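Local coordinates for protein IroE-like serine hydrolase (Shewanella oneidensis, PDB 3GFF) that probably hydrolyses ester bonds, as an IroE-like serine hydrolase of the esterase D family, at residues Y28-P33 against P127-Q132; Y43-L48 against L133-I138; A167-L172 against S214-L219; M199-N204 against A222-L227. All coordinates share one frame; numbering follows the deposited sequence.

Contact 1 (Y28-P33 against P127-Q132); sequences YVIALP and PSIESQ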
loop_
_atom_site.group_PDB
_atom_site.type_symbol
_atom_site.label_atom_id
_atom_site.label_comp_id
_atom_site.label_asym_id
_atom_site.label_seq_id
_atom_site.Cartn_x
_atom_site.Cartn_y
_atom_site.Cartn_z
ATOM N N TYR A 28 21.454 -5.112 -7.888
ATOM C CA TYR A 28 20.107 -4.671 -8.169
ATOM C C TYR A 28 19.169 -5.863 -8.331
ATOM O O TYR A 28 19.607 -6.994 -8.539
ATOM C CB TYR A 28 20.082 -3.748 -9.393
ATOM C CG TYR A 28 20.428 -4.369 -10.716
ATOM C CD1 TYR A 28 21.739 -4.428 -11.149
ATOM C CD2 TYR A 28 19.439 -4.855 -11.554
ATOM C CE1 TYR A 28 22.053 -4.948 -12.378
ATOM C CE2 TYR A 28 19.743 -5.379 -12.778
ATOM C CZ TYR A 28 21.050 -5.412 -13.197
ATOM O OH TYR A 28 21.385 -5.968 -14.405
ATOM N N VAL A 29 17.875 -5.588 -8.237
ATOM C CA VAL A 29 16.825 -6.593 -8.363
ATOM C C VAL A 29 15.829 -6.191 -9.461
ATOM O O VAL A 29 15.554 -5.018 -9.650
ATOM C CB VAL A 29 16.057 -6.790 -7.021
ATOM C CG1 VAL A 29 16.860 -7.609 -6.031
ATOM C CG2 VAL A 29 15.654 -5.426 -6.420
ATOM N N ILE A 30 15.339 -7.173 -10.205
ATOM C CA ILE A 30 14.367 -6.978 -11.297
ATOM C C ILE A 30 13.089 -7.790 -11.023
ATOM O O ILE A 30 13.189 -8.939 -10.677
ATOM C CB ILE A 30 14.913 -7.552 -12.632
ATOM C CG1 ILE A 30 16.184 -6.844 -13.087
ATOM C CG2 ILE A 30 13.874 -7.481 -13.742
ATOM C CD1 ILE A 30 16.725 -7.413 -14.410
ATOM N N ALA A 31 11.914 -7.183 -11.175
ATOM C CA ALA A 31 10.627 -7.876 -11.088
ATOM C C ALA A 31 10.037 -7.698 -12.481
ATOM O O ALA A 31 9.955 -6.564 -12.975
ATOM C CB ALA A 31 9.701 -7.256 -10.024
ATOM N N LEU A 32 9.702 -8.814 -13.134
ATOM C CA LEU A 32 9.125 -8.789 -14.466
ATOM C C LEU A 32 7.591 -8.803 -14.314
ATOM O O LEU A 32 7.061 -9.417 -13.410
ATOM C CB LEU A 32 9.616 -9.998 -15.293
ATOM C CG LEU A 32 11.103 -10.031 -15.675
ATOM C CD1 LEU A 32 11.412 -11.329 -16.379
ATOM C CD2 LEU A 32 11.508 -8.836 -16.583
ATOM N N PRO A 33 6.877 -8.118 -15.203
ATOM C CA PRO A 33 5.440 -8.131 -15.065
ATOM C C PRO A 33 4.879 -9.501 -15.352
ATOM O O PRO A 33 5.524 -10.334 -16.012
ATOM C CB PRO A 33 4.975 -7.128 -16.126
ATOM C CG PRO A 33 5.996 -7.115 -17.104
ATOM C CD PRO A 33 7.300 -7.331 -16.374
ATOM N N PRO A 127 21.377 0.724 -20.100
ATOM C CA PRO A 127 21.693 -0.046 -21.301
ATOM C C PRO A 127 21.690 -1.569 -21.087
ATOM O O PRO A 127 21.297 -2.323 -21.979
ATOM C CB PRO A 127 23.100 0.451 -21.670
ATOM C CG PRO A 127 23.210 1.790 -21.055
ATOM C CD PRO A 127 22.341 1.812 -19.855
ATOM N N SER A 128 22.137 -2.014 -19.915
ATOM C CA SER A 128 22.231 -3.443 -19.589
ATOM C C SER A 128 20.840 -4.093 -19.458
ATOM O O SER A 128 20.603 -5.180 -19.989
ATOM C CB SER A 128 23.040 -3.638 -18.302
ATOM O OG SER A 128 23.083 -4.992 -17.947
ATOM N N ILE A 129 19.956 -3.396 -18.753
ATOM C CA ILE A 129 18.551 -3.765 -18.570
ATOM C C ILE A 129 17.878 -3.797 -19.929
ATOM O O ILE A 129 17.202 -4.741 -20.285
ATOM C CB ILE A 129 17.806 -2.695 -17.717
ATOM C CG1 ILE A 129 18.371 -2.597 -16.279
ATOM C CG2 ILE A 129 16.278 -2.939 -17.687
ATOM C CD1 ILE A 129 17.984 -3.660 -15.394
ATOM N N GLU A 130 18.104 -2.762 -20.716
ATOM C CA GLU A 130 17.446 -2.666 -22.014
ATOM C C GLU A 130 17.921 -3.679 -23.038
ATOM O O GLU A 130 17.185 -3.984 -23.967
ATOM C CB GLU A 130 17.552 -1.252 -22.557
ATOM C CG GLU A 130 16.863 -0.242 -21.692
ATOM C CD GLU A 130 16.940 1.169 -22.228
ATOM O OE1 GLU A 130 17.273 1.333 -23.401
ATOM O OE2 GLU A 130 16.666 2.130 -21.473
ATOM N N SER A 131 19.150 -4.168 -22.894
ATOM C CA SER A 131 19.676 -5.186 -23.796
ATOM C C SER A 131 19.174 -6.566 -23.391
ATOM O O SER A 131 19.169 -7.449 -24.210
ATOM C CB SER A 131 21.209 -5.185 -23.846
ATOM O OG SER A 131 21.795 -5.826 -22.717
ATOM N N GLN A 132 18.761 -6.727 -22.129
ATOM C CA GLN A 132 18.249 -7.986 -21.599
ATOM C C GLN A 132 16.711 -8.087 -21.640
ATOM O O GLN A 132 16.154 -9.177 -21.853
ATOM C CB GLN A 132 18.716 -8.181 -20.146
ATOM C CG GLN A 132 20.229 -8.354 -20.038
ATOM C CD GLN A 132 20.776 -8.331 -18.609
ATOM O OE1 GLN A 132 20.055 -8.065 -17.627
ATOM N NE2 GLN A 132 22.089 -8.649 -18.487
#

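Contact 2 (Y43-L48 against L133-I138); sequences YPVVYL and LRTNGI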
loop_
_atom_site.group_PDB
_atom_site.type_symbol
_atom_site.label_atom_id
_atom_site.label_comp_id
_atom_site.label_asym_id
_atom_site.label_seq_id
_atom_site.Cartn_x
_atom_site.Cartn_y
_atom_site.Cartn_z
ATOM N N TYR A 43 7.567 -3.135 -22.165
ATOM C CA TYR A 43 7.020 -2.465 -20.976
ATOM C C TYR A 43 7.825 -1.234 -20.527
ATOM O O TYR A 43 8.999 -1.092 -20.854
ATOM C CB TYR A 43 7.018 -3.474 -19.827
ATOM C CG TYR A 43 6.178 -4.690 -20.144
ATOM C CD1 TYR A 43 4.801 -4.685 -19.911
ATOM C CD2 TYR A 43 6.741 -5.810 -20.732
ATOM C CE1 TYR A 43 4.017 -5.786 -20.233
ATOM C CE2 TYR A 43 5.972 -6.933 -21.053
ATOM C CZ TYR A 43 4.613 -6.909 -20.814
ATOM O OH TYR A 43 3.836 -7.992 -21.142
ATOM N N PRO A 44 7.179 -0.327 -19.774
ATOM C CA PRO A 44 7.949 0.744 -19.160
ATOM C C PRO A 44 8.813 0.187 -18.050
ATOM O O PRO A 44 8.598 -0.934 -17.584
ATOM C CB PRO A 44 6.890 1.663 -18.548
ATOM C CG PRO A 44 5.579 0.990 -18.746
ATOM C CD PRO A 44 5.738 -0.264 -19.458
ATOM N N VAL A 45 9.770 0.978 -17.589
ATOM C CA VAL A 45 10.651 0.530 -16.527
ATOM C C VAL A 45 10.556 1.520 -15.388
ATOM O O VAL A 45 10.765 2.723 -15.579
ATOM C CB VAL A 45 12.118 0.400 -16.988
ATOM C CG1 VAL A 45 13.015 -0.223 -15.826
ATOM C CG2 VAL A 45 12.220 -0.432 -18.276
ATOM N N VAL A 46 10.236 1.006 -14.202
ATOM C CA VAL A 46 10.149 1.842 -12.998
ATOM C C VAL A 46 11.384 1.521 -12.173
ATOM O O VAL A 46 11.566 0.412 -11.652
ATOM C CB VAL A 46 8.802 1.663 -12.211
ATOM C CG1 VAL A 46 8.807 2.491 -10.952
ATOM C CG2 VAL A 46 7.577 2.126 -13.073
ATOM N N TYR A 47 12.273 2.495 -12.101
ATOM C CA TYR A 47 13.505 2.356 -11.298
ATOM C C TYR A 47 13.269 2.858 -9.880
ATOM O O TYR A 47 12.907 4.004 -9.706
ATOM C CB TYR A 47 14.635 3.161 -11.927
ATOM C CG TYR A 47 15.208 2.575 -13.215
ATOM C CD1 TYR A 47 14.636 2.872 -14.439
ATOM C CD2 TYR A 47 16.370 1.807 -13.208
ATOM C CE1 TYR A 47 15.161 2.411 -15.595
ATOM C CE2 TYR A 47 16.905 1.317 -14.364
ATOM C CZ TYR A 47 16.290 1.621 -15.564
ATOM O OH TYR A 47 16.781 1.177 -16.760
ATOM N N LEU A 48 13.459 1.994 -8.880
ATOM C CA LEU A 48 13.276 2.360 -7.476
ATOM C C LEU A 48 14.649 2.474 -6.770
ATOM O O LEU A 48 15.424 1.507 -6.758
ATOM C CB LEU A 48 12.437 1.304 -6.740
ATOM C CG LEU A 48 11.118 0.837 -7.381
ATOM C CD1 LEU A 48 10.566 -0.311 -6.552
ATOM C CD2 LEU A 48 10.064 2.027 -7.524
ATOM N N LEU A 133 16.030 -6.965 -21.431
ATOM C CA LEU A 133 14.574 -6.986 -21.422
ATOM C C LEU A 133 13.925 -6.110 -22.511
ATOM O O LEU A 133 14.545 -5.199 -23.073
ATOM C CB LEU A 133 14.075 -6.545 -20.048
ATOM C CG LEU A 133 14.653 -7.211 -18.781
ATOM C CD1 LEU A 133 14.238 -6.370 -17.559
ATOM C CD2 LEU A 133 14.243 -8.660 -18.591
ATOM N N ARG A 134 12.648 -6.390 -22.772
ATOM C CA ARG A 134 11.864 -5.636 -23.742
ATOM C C ARG A 134 11.242 -4.419 -23.067
ATOM O O ARG A 134 10.194 -4.517 -22.391
ATOM C CB ARG A 134 10.791 -6.525 -24.363
ATOM C CG ARG A 134 11.373 -7.737 -25.136
ATOM C CD ARG A 134 10.240 -8.497 -25.888
ATOM N NE ARG A 134 9.081 -8.675 -25.020
ATOM C CZ ARG A 134 8.884 -9.685 -24.178
ATOM N NH1 ARG A 134 9.714 -10.703 -24.114
ATOM N NH2 ARG A 134 7.801 -9.696 -23.417
ATOM N N THR A 135 11.925 -3.285 -23.231
ATOM C CA THR A 135 11.524 -2.019 -22.646
ATOM C C THR A 135 10.946 -1.123 -23.738
ATOM O O THR A 135 11.392 -1.164 -24.881
ATOM C CB THR A 135 12.709 -1.338 -21.968
ATOM O OG1 THR A 135 13.673 -0.934 -22.959
ATOM C CG2 THR A 135 13.345 -2.320 -20.966
ATOM N N ASN A 136 9.995 -0.278 -23.371
ATOM C CA ASN A 136 9.251 0.530 -24.360
ATOM C C ASN A 136 9.565 2.023 -24.481
ATOM O O ASN A 136 8.832 2.743 -25.169
ATOM C CB ASN A 136 7.742 0.351 -24.152
ATOM C CG ASN A 136 7.202 1.102 -22.943
ATOM O OD1 ASN A 136 7.887 1.938 -22.356
ATOM N ND2 ASN A 136 5.924 0.851 -22.612
ATOM N N GLY A 137 10.619 2.482 -23.816
ATOM C CA GLY A 137 11.026 3.888 -23.922
ATOM C C GLY A 137 10.499 4.791 -22.837
ATOM O O GLY A 137 10.913 5.927 -22.731
ATOM N N ILE A 138 9.577 4.290 -22.027
ATOM C CA ILE A 138 9.047 5.045 -20.900
ATOM C C ILE A 138 9.769 4.612 -19.619
ATOM O O ILE A 138 9.624 3.462 -19.169
ATOM C CB ILE A 138 7.505 4.860 -20.786
ATOM C CG1 ILE A 138 6.822 5.298 -22.095
ATOM C CG2 ILE A 138 6.949 5.658 -19.629
ATOM C CD1 ILE A 138 7.146 6.727 -22.511
#

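Contact 3 (A167-L172 against S214-L219); sequences ALDTSL and SYHKDL. With IMD (imidazole), chain D.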
loop_
_atom_site.group_PDB
_atom_site.type_symbol
_atom_site.label_atom_id
_atom_site.label_comp_id
_atom_site.label_asym_id
_atom_site.label_seq_id
_atom_site.Cartn_x
_atom_site.Cartn_y
_atom_site.Cartn_z
ATOM N N ALA A 167 9.151 12.042 -6.507
ATOM C CA ALA A 167 10.024 12.554 -5.426
ATOM C C ALA A 167 9.222 12.500 -4.122
ATOM O O ALA A 167 8.333 13.289 -3.910
ATOM C CB ALA A 167 10.491 13.962 -5.741
ATOM N N LEU A 168 9.521 11.513 -3.291
ATOM C CA LEU A 168 8.757 11.216 -2.076
ATOM C C LEU A 168 9.469 11.743 -0.811
ATOM O O LEU A 168 10.425 11.170 -0.310
ATOM C CB LEU A 168 8.490 9.707 -1.992
ATOM C CG LEU A 168 7.939 9.057 -3.293
ATOM C CD1 LEU A 168 7.760 7.508 -3.175
ATOM C CD2 LEU A 168 6.657 9.777 -3.724
ATOM N N ASP A 169 8.961 12.860 -0.342
ATOM C CA ASP A 169 9.455 13.592 0.823
ATOM C C ASP A 169 10.923 13.882 0.683
ATOM O O ASP A 169 11.725 13.558 1.533
ATOM C CB ASP A 169 9.146 12.865 2.110
ATOM C CG ASP A 169 8.793 13.818 3.223
ATOM O OD1 ASP A 169 8.135 14.837 2.921
ATOM O OD2 ASP A 169 9.146 13.539 4.380
ATOM N N THR A 170 11.251 14.518 -0.423
ATOM C CA THR A 170 12.645 14.859 -0.786
ATOM C C THR A 170 13.373 15.596 0.343
ATOM O O THR A 170 12.810 16.525 0.940
ATOM C CB THR A 170 12.638 15.759 -2.021
ATOM O OG1 THR A 170 11.906 15.093 -3.059
ATOM C CG2 THR A 170 14.085 16.097 -2.513
ATOM N N SER A 171 14.609 15.175 0.617
ATOM C CA SER A 171 15.450 15.796 1.642
ATOM C C SER A 171 16.092 17.111 1.090
ATOM O O SER A 171 17.320 17.213 0.977
ATOM C CB SER A 171 16.543 14.802 2.062
ATOM O OG SER A 171 15.991 13.556 2.512
ATOM N N LEU A 172 15.250 18.092 0.757
ATOM C CA LEU A 172 15.681 19.382 0.225
ATOM C C LEU A 172 16.506 20.171 1.241
ATOM O O LEU A 172 17.203 21.119 0.874
ATOM C CB LEU A 172 14.467 20.232 -0.239
ATOM C CG LEU A 172 13.647 19.722 -1.446
ATOM C CD1 LEU A 172 12.409 20.647 -1.769
ATOM C CD2 LEU A 172 14.535 19.659 -2.664
ATOM N N SER A 214 9.772 21.777 11.731
ATOM C CA SER A 214 9.133 21.515 10.449
ATOM C C SER A 214 9.943 22.051 9.261
ATOM O O SER A 214 9.418 22.143 8.162
ATOM C CB SER A 214 7.701 22.095 10.446
ATOM O OG SER A 214 7.728 23.477 10.708
ATOM N N TYR A 215 11.225 22.351 9.478
ATOM C CA TYR A 215 12.100 22.907 8.442
ATOM C C TYR A 215 12.122 22.089 7.150
ATOM O O TYR A 215 12.080 22.651 6.067
ATOM C CB TYR A 215 13.517 23.040 9.012
ATOM C CG TYR A 215 14.556 23.572 8.053
ATOM C CD1 TYR A 215 14.762 24.934 7.926
ATOM C CD2 TYR A 215 15.360 22.718 7.311
ATOM C CE1 TYR A 215 15.711 25.436 7.072
ATOM C CE2 TYR A 215 16.335 23.224 6.444
ATOM C CZ TYR A 215 16.496 24.587 6.338
ATOM O OH TYR A 215 17.453 25.142 5.523
ATOM N N HIS A 216 12.228 20.768 7.276
ATOM C CA HIS A 216 12.216 19.849 6.132
ATOM C C HIS A 216 10.861 19.930 5.377
ATOM O O HIS A 216 10.827 20.002 4.138
ATOM C CB HIS A 216 12.545 18.423 6.647
ATOM C CG HIS A 216 12.037 17.306 5.787
ATOM N ND1 HIS A 216 12.518 17.041 4.519
ATOM C CD2 HIS A 216 11.128 16.332 6.054
ATOM C CE1 HIS A 216 11.912 15.974 4.042
ATOM N NE2 HIS A 216 11.037 15.548 4.935
ATOM N N LYS A 217 9.759 19.887 6.123
ATOM C CA LYS A 217 8.425 19.982 5.520
ATOM C C LYS A 217 8.228 21.332 4.819
ATOM O O LYS A 217 7.741 21.384 3.685
ATOM C CB LYS A 217 7.342 19.797 6.567
ATOM C CG LYS A 217 5.931 20.069 6.033
ATOM C CD LYS A 217 4.854 19.834 7.028
ATOM C CE LYS A 217 4.737 20.914 8.029
ATOM N NZ LYS A 217 3.321 20.881 8.520
ATOM N N ASP A 218 8.635 22.412 5.475
ATOM C CA ASP A 218 8.458 23.753 4.914
ATOM C C ASP A 218 9.224 23.947 3.606
ATOM O O ASP A 218 8.688 24.547 2.673
ATOM C CB ASP A 218 8.788 24.840 5.950
ATOM C CG ASP A 218 7.950 24.718 7.188
ATOM O OD1 ASP A 218 6.850 24.154 7.072
ATOM O OD2 ASP A 218 8.379 25.168 8.279
ATOM N N LEU A 219 10.449 23.419 3.524
ATOM C CA LEU A 219 11.236 23.437 2.274
ATOM C C LEU A 219 10.479 22.775 1.147
ATOM O O LEU A 219 10.495 23.287 0.028
ATOM C CB LEU A 219 12.611 22.753 2.441
ATOM C CG LEU A 219 13.821 23.672 2.726
ATOM C CD1 LEU A 219 13.476 24.902 3.499
ATOM C CD2 LEU A 219 14.941 22.943 3.368
HETATM N N1 IMD D . 15.925 13.171 5.715
HETATM C C2 IMD D . 14.834 13.741 6.300
HETATM N N3 IMD D . 14.655 13.190 7.536
HETATM C C4 IMD D . 15.624 12.253 7.725
HETATM C C5 IMD D . 16.431 12.249 6.574
HETATM O O HOH W 1 13.536 19.022 2.967
#

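Contact 4 (M199-N204 against A222-L227); sequences MAIANN and AFADKL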
loop_
_atom_site.group_PDB
_atom_site.type_symbol
_atom_site.label_atom_id
_atom_site.label_comp_id
_atom_site.label_asym_id
_atom_site.label_seq_id
_atom_site.Cartn_x
_atom_site.Cartn_y
_atom_site.Cartn_z
HETATM N N MSE A 199 5.380 15.211 -6.454
HETATM C CA MSE A 199 5.971 15.318 -5.112
HETATM C C MSE A 199 5.001 14.847 -4.026
HETATM O O MSE A 199 3.832 15.275 -3.987
HETATM C CB MSE A 199 6.374 16.769 -4.788
HETATM C CG MSE A 199 7.534 17.285 -5.584
HETATM SE SE MSE A 199 7.870 19.152 -5.265
HETATM C CE MSE A 199 8.214 19.082 -3.325
ATOM N N ALA A 200 5.480 13.980 -3.132
ATOM C CA ALA A 200 4.703 13.577 -1.949
ATOM C C ALA A 200 5.345 14.397 -0.853
ATOM O O ALA A 200 6.578 14.490 -0.808
ATOM C CB ALA A 200 4.840 12.064 -1.628
ATOM N N ILE A 201 4.531 14.987 0.014
ATOM C CA ILE A 201 5.028 15.821 1.090
ATOM C C ILE A 201 4.385 15.358 2.392
ATOM O O ILE A 201 3.167 15.490 2.558
ATOM C CB ILE A 201 4.726 17.342 0.856
ATOM C CG1 ILE A 201 5.237 17.786 -0.510
ATOM C CG2 ILE A 201 5.353 18.197 1.991
ATOM C CD1 ILE A 201 4.830 19.228 -0.953
ATOM N N ALA A 202 5.205 14.812 3.304
ATOM C CA ALA A 202 4.722 14.303 4.580
ATOM C C ALA A 202 4.742 15.390 5.676
ATOM O O ALA A 202 5.049 16.539 5.401
ATOM C CB ALA A 202 5.536 13.062 5.008
ATOM N N ASN A 203 4.415 15.002 6.911
ATOM C CA ASN A 203 4.349 15.904 8.063
ATOM C C ASN A 203 5.267 15.406 9.217
ATOM O O ASN A 203 4.795 15.151 10.331
ATOM C CB ASN A 203 2.881 15.993 8.511
ATOM C CG ASN A 203 2.634 17.087 9.569
ATOM O OD1 ASN A 203 3.397 18.028 9.683
ATOM N ND2 ASN A 203 1.581 16.931 10.354
ATOM N N ASN A 204 6.565 15.235 8.945
ATOM C CA ASN A 204 7.508 14.696 9.954
ATOM C C ASN A 204 7.765 15.761 11.032
ATOM O O ASN A 204 8.043 16.924 10.682
ATOM C CB ASN A 204 8.831 14.313 9.307
ATOM C CG ASN A 204 9.634 13.309 10.131
ATOM O OD1 ASN A 204 9.182 12.191 10.358
ATOM N ND2 ASN A 204 10.848 13.679 10.515
ATOM N N ALA A 222 7.046 24.919 0.138
ATOM C CA ALA A 222 7.383 26.152 -0.532
ATOM C C ALA A 222 7.887 25.921 -1.946
ATOM O O ALA A 222 7.658 26.766 -2.834
ATOM C CB ALA A 222 8.444 26.954 0.296
ATOM N N PHE A 223 8.574 24.800 -2.162
ATOM C CA PHE A 223 9.120 24.493 -3.497
ATOM C C PHE A 223 7.981 24.065 -4.427
ATOM O O PHE A 223 7.957 24.466 -5.603
ATOM C CB PHE A 223 10.263 23.458 -3.405
ATOM C CG PHE A 223 10.925 23.162 -4.706
ATOM C CD1 PHE A 223 11.699 24.129 -5.346
ATOM C CD2 PHE A 223 10.810 21.920 -5.289
ATOM C CE1 PHE A 223 12.291 23.871 -6.568
ATOM C CE2 PHE A 223 11.416 21.659 -6.510
ATOM C CZ PHE A 223 12.166 22.636 -7.135
ATOM N N ALA A 224 7.047 23.282 -3.884
ATOM C CA ALA A 224 5.834 22.844 -4.587
ATOM C C ALA A 224 4.996 24.074 -4.970
ATOM O O ALA A 224 4.557 24.190 -6.125
ATOM C CB ALA A 224 4.977 21.867 -3.687
ATOM N N ASP A 225 4.786 24.978 -3.993
ATOM C CA ASP A 225 4.071 26.246 -4.230
ATOM C C ASP A 225 4.772 27.031 -5.322
ATOM O O ASP A 225 4.113 27.594 -6.183
ATOM C CB ASP A 225 3.953 27.106 -2.964
ATOM C CG ASP A 225 2.851 26.626 -2.012
ATOM O OD1 ASP A 225 2.146 25.637 -2.354
ATOM O OD2 ASP A 225 2.683 27.240 -0.911
ATOM N N LYS A 226 6.108 27.031 -5.314
ATOM C CA LYS A 226 6.868 27.737 -6.348
ATOM C C LYS A 226 6.670 27.087 -7.707
ATOM O O LYS A 226 6.435 27.791 -8.692
ATOM C CB LYS A 226 8.353 27.867 -5.996
ATOM C CG LYS A 226 9.183 28.593 -7.048
ATOM C CD LYS A 226 10.626 28.787 -6.613
ATOM C CE LYS A 226 10.803 30.028 -5.829
ATOM N NZ LYS A 226 10.725 31.202 -6.761
ATOM N N LEU A 227 6.728 25.761 -7.769
ATOM C CA LEU A 227 6.493 25.050 -9.029
ATOM C C LEU A 227 5.066 25.321 -9.579
ATOM O O LEU A 227 4.862 25.484 -10.785
ATOM C CB LEU A 227 6.716 23.548 -8.859
ATOM C CG LEU A 227 8.140 22.991 -8.902
ATOM C CD1 LEU A 227 8.149 21.634 -8.378
ATOM C CD2 LEU A 227 8.702 22.992 -10.317
#

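Contact 1 (Y28-P33 against P127-Q132)
The Tyr28 ring meets Ile129 obliquely, with Ile129 CD1 3.6 Å from Tyr28 CE2. The amide of Gln132 is the second flat group, turned 26° from the ring plane. Its OE1 is 4.1 Å from Tyr28 OH, and Ser128 OG stands at a similar separation of 4.0 Å from that hydroxyl, both too long for a hydrogen bond. Tyr28 CG sits between the backbone N and the carbonyl carbon (chi1 67°), and the ring points at the helix. Ile30, extended to its end, reaches the same methyl tip to tip, its CD1 being 4.1 Å from Ile129 CD1. One methyl thus serves two partners on strand 24-31, whose axis passes 12.0 Å from that of helix 114-132 over these short segments. Beyond them, Tyr28 packs on Lys15 and Leu17 of strand 12-19, and Ile129 on Val79 of strand 77-81. An alanine in place of Tyr28 would probably open a gap beside Ile129 CD1, which would lose its closer neighbour here. The helix is therefore held against this antiparallel end of the sheet by apolar contact at the methyl tips, with the polar ends merely near one another.

Contact 2 (Y43-L48 against L133-I138)
Tyr43 and Thr135 form a parallel bridge in which both backbone polar atoms of Tyr43 are satisfied. Tyr43 N donates to Arg134 O at 3.0 Å, a nearly straight bond (166° at the hydrogen), and Tyr43 O accepts from Asn136 N at 2.8 Å, a more bent one (144°). Thr135 CA adds a CA-H...O contact to Tyr43 O at 3.2 Å. Further on, Val45 N donates to Ile138 O (2.9 Å). The imide nitrogen of Pro44 neither donates nor usefully accepts, so the approach of Asn136 ND2 to it is packing. With Asn136 CG between its backbone N and carbonyl carbon (chi1 75°), the amide lies against the Tyr43-Pro44 peptide. Asn136 OD1 takes Ile138 N at 2.9 Å, closing an Asx turn round the corner at Gly137. The Val45 CG2 and Thr135 CG2 methyls are tightly packed, 3.5 Å apart. Side by side with the Tyr43 ring, Arg134 has its polar end engaged elsewhere, NH2 on Tyr36 O and NE on Glu41 O, while Tyr43 OH bonds Gln300 NE2. In the sheet, strand 43-48 runs between parallel neighbours 77-81 and 138-144, and on one side Tyr47 packs on Ile129 and Thr135 on Glu130 of helix 114-132.

Contact 3 (A167-L172 against S214-L219)
His216 CG lies anti to the backbone N (chi1 156°), and with chi2 at 68° the ring presents NE2 to Asp169, itself in a left-handed backbone conformation just past strand 164-168. His216 NE2 donates to Asp169 OD2 at 2.8 Å, with 171° at the hydrogen. The oxygen lies close to the ring plane, yet the donor comes from above the carboxylate plane. OD2 also bonds His247 ND1, and OD1 bonds Ala202 N. An alanine in place of Asp169 would probably leave His216 NE2 and His247 ND1 without their shared acceptor. Thr170 O sits at the edge of the His216 ring, 3.3 Å from CE1. A water 2.7 Å from His216 ND1 donates to Thr170 O and His216 O, joining loop and helix beside the ring. Over one face, imidazole C2 stands 4.3 Å above the His216 ring centre; this molecule, probably from the crystallisation liquor, donates through N1 to Ser171 OG at 3.2 Å. Ser171 OG bonds Ser145 OG as well, and Ser145, His247 and Asp169 are arranged in a manner consistent with the Ser-His-Asp triad of an alpha/beta hydrolase. His216 would then be a second histidine on the triad acid. One turn farther along the helix, Leu172 CB and Leu219 CB pack at 4.1 Å. The loop carrying Asp169 to Leu172 leaves strand 164-168, which lies between strands 138-144 and 195-201, with helix 146-156 against Thr170 and Ser171 and helix 215-230 against Asp169 and Leu172.

Contact 4 (M199-N204 against A222-L227)
Leu227 N donates to Phe223 O at 2.8 Å, a helical bond that sets one turn apart two side chains that both touch Met199. Phe223 and Leu227 also pack on each other, Leu227 CG lying above one face of the ring toward its rim. Met199 was modelled as selenomethionine; with CG beside the backbone N and the chain extended at chi2 (174°), its SE reaches the helix. There SE is 4.0 Å from Phe223 CD2 and equally 4.0 Å from Leu227 CD1, with Ala224 CB slightly farther at 4.3 Å. The selenium lies 5.3 Å from the centroid of the Phe223 ring and 73° off its normal, an oblique Met-aromatic contact. Two residues along the strand, Ile201 CD1 meets Ala224 CB at 3.8 Å, so the small Ala224 lets the strand side chains come close to the helix. The short axes run 143° apart, as expected where helix 215-230 forms the beta-alpha-beta crossover from strand 195-201 to its parallel neighbour 235-241. Ala224 also packs on Ala239 there, and Phe223 on Leu183 of helix 178-189. Across these segments the attachment is dispersive, resting on the Met199 side chain, here with selenium for sulfur, among an aromatic ring and aliphatic groups, and on the Ile201-Ala224 pair.

The four contacts form two pairs on opposite sides of the chain's centre, all reaching the same mixed sheet. Contacts 1 and 2, with centres 8 Å apart, are continuous through Leu32 CD2 and Leu133 CD2 at 3.4 Å; helix 114-132 is followed, after a short link, by strand 135-136. Contacts 3 and 4 have centres 7 Å apart, share helix 215-230, and are joined across neighbouring strands by a probable hydrogen bond from Asp169 N to Ala200 O, 2.9 Å. Contact 3 holds the bound imidazole and Asp169, the acid of the putative triad. The centres of contacts 1 and 3 are 31 Å apart, whereas the nearest atoms of contacts 2 and 3 are about 7 Å apart.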